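Local coordinates for protein galectin (PDB 6E20) that binds galactoside-containing glycans as a dimeric galectin of zebrafish, consistent with a role in innate immunity, at residues 9-12 / 13-17; 110-114 / 115-119. All coordinates share one frame; numbering follows the deposited sequence.

Contact 1 (9-12 / 13-17)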
loop_
_atom_site.group_PDB
_atom_site.type_symbol
_atom_site.label_atom_id
_atom_site.label_comp_id
_atom_site.label_asym_id
_atom_site.label_seq_id
_atom_site.Cartn_x
_atom_site.Cartn_y
_atom_site.Cartn_z
ATOM N N MET B 9 1.024 -2.694 -7.430
ATOM C CA MET B 9 0.896 -1.219 -7.288
ATOM C C MET B 9 2.036 -0.562 -8.086
ATOM O O MET B 9 3.097 -0.354 -7.538
ATOM C CB MET B 9 0.953 -0.822 -5.813
ATOM C CG MET B 9 0.420 0.562 -5.541
ATOM S SD MET B 9 0.412 0.967 -3.781
ATOM C CE MET B 9 -0.096 2.682 -3.867
ATOM N N SER B 10 1.831 -0.315 -9.375
ATOM C CA SER B 10 2.908 0.036 -10.340
ATOM C C SER B 10 3.602 1.356 -9.962
ATOM O O SER B 10 2.950 2.353 -9.773
ATOM C CB SER B 10 2.371 0.041 -11.739
ATOM O OG SER B 10 2.088 -1.303 -12.123
ATOM N N PHE B 11 4.917 1.321 -9.852
ATOM C CA PHE B 11 5.789 2.497 -9.615
ATOM C C PHE B 11 6.634 2.713 -10.873
ATOM O O PHE B 11 7.524 1.879 -11.169
ATOM C CB PHE B 11 6.655 2.241 -8.381
ATOM C CG PHE B 11 7.576 3.359 -7.975
ATOM C CD1 PHE B 11 7.206 4.689 -8.109
ATOM C CD2 PHE B 11 8.808 3.062 -7.398
ATOM C CE1 PHE B 11 8.060 5.704 -7.704
ATOM C CE2 PHE B 11 9.663 4.074 -6.996
ATOM C CZ PHE B 11 9.277 5.391 -7.138
ATOM N N LYS B 12 6.330 3.787 -11.596
ATOM C CA LYS B 12 6.910 4.068 -12.935
ATOM C C LYS B 12 7.848 5.271 -12.850
ATOM O O LYS B 12 7.695 6.110 -11.942
ATOM C CB LYS B 12 5.798 4.339 -13.951
ATOM C CG LYS B 12 4.660 3.318 -13.975
ATOM C CD LYS B 12 3.475 3.713 -14.861
ATOM C CE LYS B 12 3.878 4.238 -16.231
ATOM N NZ LYS B 12 2.718 4.750 -17.007
ATOM N N VAL B 13 8.759 5.366 -13.819
ATOM C CA VAL B 13 9.634 6.554 -14.025
ATOM C C VAL B 13 8.755 7.803 -14.070
ATOM O O VAL B 13 7.833 7.813 -14.899
ATOM C CB VAL B 13 10.481 6.373 -15.300
ATOM C CG1 VAL B 13 10.886 7.698 -15.939
ATOM C CG2 VAL B 13 11.688 5.514 -14.976
ATOM N N GLY B 14 8.972 8.746 -13.150
ATOM C CA GLY B 14 8.320 10.066 -13.124
ATOM C C GLY B 14 7.392 10.249 -11.940
ATOM O O GLY B 14 6.970 11.386 -11.688
ATOM N N GLN B 15 7.016 9.178 -11.253
ATOM C CA GLN B 15 6.094 9.283 -10.094
ATOM C C GLN B 15 6.935 9.435 -8.824
ATOM O O GLN B 15 8.116 9.083 -8.847
ATOM C CB GLN B 15 5.208 8.040 -9.993
ATOM C CG GLN B 15 4.501 7.671 -11.289
ATOM C CD GLN B 15 3.636 6.447 -11.126
ATOM O OE1 GLN B 15 4.131 5.339 -10.972
ATOM N NE2 GLN B 15 2.337 6.640 -11.190
ATOM N N THR B 16 6.351 9.960 -7.753
ATOM C CA THR B 16 6.978 9.903 -6.410
ATOM C C THR B 16 6.272 8.798 -5.629
ATOM O O THR B 16 5.026 8.701 -5.693
ATOM C CB THR B 16 6.941 11.250 -5.683
ATOM O OG1 THR B 16 7.018 12.283 -6.667
ATOM C CG2 THR B 16 8.082 11.405 -4.700
ATOM N N LEU B 17 7.061 7.965 -4.969
ATOM C CA LEU B 17 6.587 6.995 -3.960
ATOM C C LEU B 17 6.809 7.609 -2.573
ATOM O O LEU B 17 7.967 7.901 -2.253
ATOM C CB LEU B 17 7.385 5.715 -4.141
ATOM C CG LEU B 17 7.324 4.737 -2.977
ATOM C CD1 LEU B 17 5.885 4.351 -2.667
ATOM C CD2 LEU B 17 8.171 3.523 -3.299
#
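K12 and Q15 close a type II beta turn that takes the chain from strand 9-12 of one sheet of the galectin beta-sandwich to strand 16-23 of the other. Two hydrogen bonds join this pair. The backbone bond of the turn runs from Q15 N to K12 O at 3.2 Å. The second is made by the side-chain amide: Q15 OE1 accepts from K12 N at 2.8 Å, nearly straight at 160° and with the donor slightly tilted from the plane of the amide carbonyl. Q15 is gripped from both ends as a result. Its CG lies beside its own backbone N (chi1 -51°), and the extended chain beyond carries the amide back alongside strand 9-12, to the backbone N of K12. Between these residues G14, with phi 113°, occupies the position where a side chain would collide with the preceding carbonyl oxygen.

The apolar half of the contact faces the interior of the sandwich. L17 CB sits over one face of the F11 ring, 3.8 Å from its centroid, as a CH-pi contact, and the two side chains cross at about a right angle. F91 and I34 also pack against F11. At the ring's edge, near its plane, lies Q15 O, buried with no polar partner in the model, 3.6 Å from F11 CE1.

Contact 2 (110-114 / 115-119)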
loop_
_atom_site.group_PDB
_atom_site.type_symbol
_atom_site.label_atom_id
_atom_site.label_comp_id
_atom_site.label_asym_id
_atom_site.label_seq_id
_atom_site.Cartn_x
_atom_site.Cartn_y
_atom_site.Cartn_z
ATOM N N ASN B 110 19.835 3.002 -10.673
ATOM C CA ASN B 110 18.869 2.008 -11.184
ATOM C C ASN B 110 19.599 1.029 -12.103
ATOM O O ASN B 110 19.352 1.076 -13.332
ATOM C CB ASN B 110 17.699 2.712 -11.868
ATOM C CG ASN B 110 16.576 1.779 -12.258
ATOM O OD1 ASN B 110 15.721 2.169 -13.052
ATOM N ND2 ASN B 110 16.578 0.556 -11.749
ATOM N N ARG B 111 20.394 0.129 -11.520
ATOM C CA ARG B 111 21.226 -0.867 -12.262
ATOM C C ARG B 111 20.328 -1.828 -13.045
ATOM O O ARG B 111 20.725 -2.193 -14.171
ATOM C CB ARG B 111 22.122 -1.682 -11.335
ATOM C CG ARG B 111 23.064 -0.828 -10.502
ATOM C CD ARG B 111 23.484 -1.593 -9.272
ATOM N NE ARG B 111 24.559 -0.954 -8.539
ATOM C CZ ARG B 111 24.890 -1.230 -7.283
ATOM N NH1 ARG B 111 24.202 -2.117 -6.587
ATOM N NH2 ARG B 111 25.887 -0.582 -6.710
ATOM N N GLN B 112 19.175 -2.219 -12.492
ATOM C CA GLN B 112 18.226 -3.137 -13.182
ATOM C C GLN B 112 17.718 -2.459 -14.461
ATOM O O GLN B 112 17.421 -3.168 -15.394
ATOM C CB GLN B 112 17.124 -3.615 -12.233
ATOM C CG GLN B 112 16.058 -4.523 -12.865
ATOM C CD GLN B 112 16.513 -5.922 -13.225
ATOM O OE1 GLN B 112 15.785 -6.701 -13.849
ATOM N NE2 GLN B 112 17.715 -6.271 -12.810
ATOM N N GLY B 113 17.599 -1.137 -14.487
ATOM C CA GLY B 113 17.341 -0.363 -15.718
ATOM C C GLY B 113 15.870 -0.247 -16.084
ATOM O O GLY B 113 15.582 0.515 -17.036
ATOM N N SER B 114 14.954 -0.947 -15.399
ATOM C CA SER B 114 13.523 -0.966 -15.806
ATOM C C SER B 114 12.900 0.399 -15.493
ATOM O O SER B 114 13.460 1.140 -14.653
ATOM C CB SER B 114 12.748 -2.103 -15.207
ATOM O OG SER B 114 13.486 -3.313 -15.273
ATOM N N GLU B 115 11.821 0.738 -16.209
ATOM C CA GLU B 115 11.017 1.973 -16.032
ATOM C C GLU B 115 9.749 1.685 -15.217
ATOM O O GLU B 115 9.024 2.651 -14.935
ATOM C CB GLU B 115 10.660 2.561 -17.401
ATOM C CG GLU B 115 11.852 3.237 -18.065
ATOM C CD GLU B 115 11.669 3.572 -19.533
ATOM O OE1 GLU B 115 10.896 4.497 -19.817
ATOM O OE2 GLU B 115 12.287 2.885 -20.380
ATOM N N LYS B 116 9.501 0.429 -14.831
ATOM C CA LYS B 116 8.312 0.064 -14.018
ATOM C C LYS B 116 8.632 -1.107 -13.093
ATOM O O LYS B 116 9.149 -2.102 -13.577
ATOM C CB LYS B 116 7.150 -0.296 -14.945
ATOM C CG LYS B 116 5.791 -0.428 -14.270
ATOM C CD LYS B 116 4.657 -0.591 -15.267
ATOM C CE LYS B 116 4.698 -1.918 -16.003
ATOM N NZ LYS B 116 3.783 -1.914 -17.166
ATOM N N TYR B 117 8.252 -0.982 -11.817
ATOM C CA TYR B 117 8.429 -1.998 -10.749
ATOM C C TYR B 117 7.079 -2.252 -10.061
ATOM O O TYR B 117 6.439 -1.294 -9.635
ATOM C CB TYR B 117 9.513 -1.505 -9.785
ATOM C CG TYR B 117 10.876 -1.427 -10.426
ATOM C CD1 TYR B 117 11.473 -2.577 -10.906
ATOM C CD2 TYR B 117 11.551 -0.225 -10.583
ATOM C CE1 TYR B 117 12.718 -2.551 -11.498
ATOM C CE2 TYR B 117 12.811 -0.180 -11.167
ATOM C CZ TYR B 117 13.392 -1.349 -11.636
ATOM O OH TYR B 117 14.612 -1.359 -12.256
ATOM N N LYS B 118 6.662 -3.519 -9.977
ATOM C CA LYS B 118 5.329 -3.936 -9.463
ATOM C C LYS B 118 5.490 -4.821 -8.210
ATOM O O LYS B 118 4.461 -5.377 -7.730
ATOM C CB LYS B 118 4.556 -4.598 -10.603
ATOM C CG LYS B 118 4.191 -3.623 -11.718
ATOM C CD LYS B 118 3.699 -4.262 -13.004
ATOM C CE LYS B 118 2.699 -5.374 -12.793
ATOM N NZ LYS B 118 2.115 -5.817 -14.082
ATOM N N TYR B 119 6.702 -4.882 -7.654
ATOM C CA TYR B 119 7.009 -5.622 -6.406
ATOM C C TYR B 119 7.570 -4.659 -5.347
ATOM O O TYR B 119 8.581 -3.989 -5.592
ATOM C CB TYR B 119 7.939 -6.791 -6.742
ATOM C CG TYR B 119 8.368 -7.574 -5.535
ATOM C CD1 TYR B 119 7.624 -8.629 -5.041
ATOM C CD2 TYR B 119 9.503 -7.203 -4.853
ATOM C CE1 TYR B 119 8.026 -9.318 -3.909
ATOM C CE2 TYR B 119 9.922 -7.886 -3.730
ATOM C CZ TYR B 119 9.181 -8.945 -3.253
ATOM O OH TYR B 119 9.650 -9.581 -2.141
#
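A type I beta turn from N110 to G113 opens the loop that leads out of strand 105-109 and into strand 116-124, passing from one sheet of the galectin sandwich to the other. The loop is wrapped round the hydroxyl end of Y117. G113 N closes the turn with a weak bond to N110 O, and the positive phi of G113 lets the chain swing on to S114.

The tyrosine reaches back toward the loop because CG stands beside the backbone N (chi1 -66°). Its hydroxyl then lies among atoms of the turn. S114 N donates to Y117 OH at 3.2 Å, a weak bond bent to 133°. N110 comes from the opposite direction, its amide plane 66° from the ring and its end near the ring's edge. On another part of the rim the aliphatic part of Q112 makes the contact: Q112 CB is 3.4 Å from Y117 OH, while Q112 CG lies at the ring's edge, near its plane. S114 CB approaches the ring obliquely, 3.7 Å from Y117 CE1.

H36 adds a further layer, since its ring meets that of Y117 while its NE2 is hydrogen-bonded to S114 OG. A42 and F96 also pack against the tyrosine.

The buried phenol thus presents its oxygen to a backbone N-H, and its edge to the CG methylene of Q112 and the amide end of N110, with S114 CB set obliquely to the ring. Because the bent bond from S114 N is a weak hold, packing of the ring against these groups and against H36, A42 and F96 probably contributes much to fixing its position.

In the fold
Both contacts are places where the chain changes sheets, and their centres lie 10 Å apart. Strands 9-12 and 116-124 are antiparallel neighbours, so the two meet directly: V13 N and E115 O are 2.9 Å apart, F11 O and Y117 N 3.0 Å, both probable hydrogen bonds. Contact 1 is thereby tied through its backbone to the strand that carries the tyrosine of contact 2. Contact 2 also points toward the glycan site, as R111 hydrogen-bonds to N61, a residue of the glycan pocket. E94, a residue seen to bind magnesium in this protein, though no metal is bound to this chain, lies about 7 Å from V13 and 6 Å from N110, between side chains.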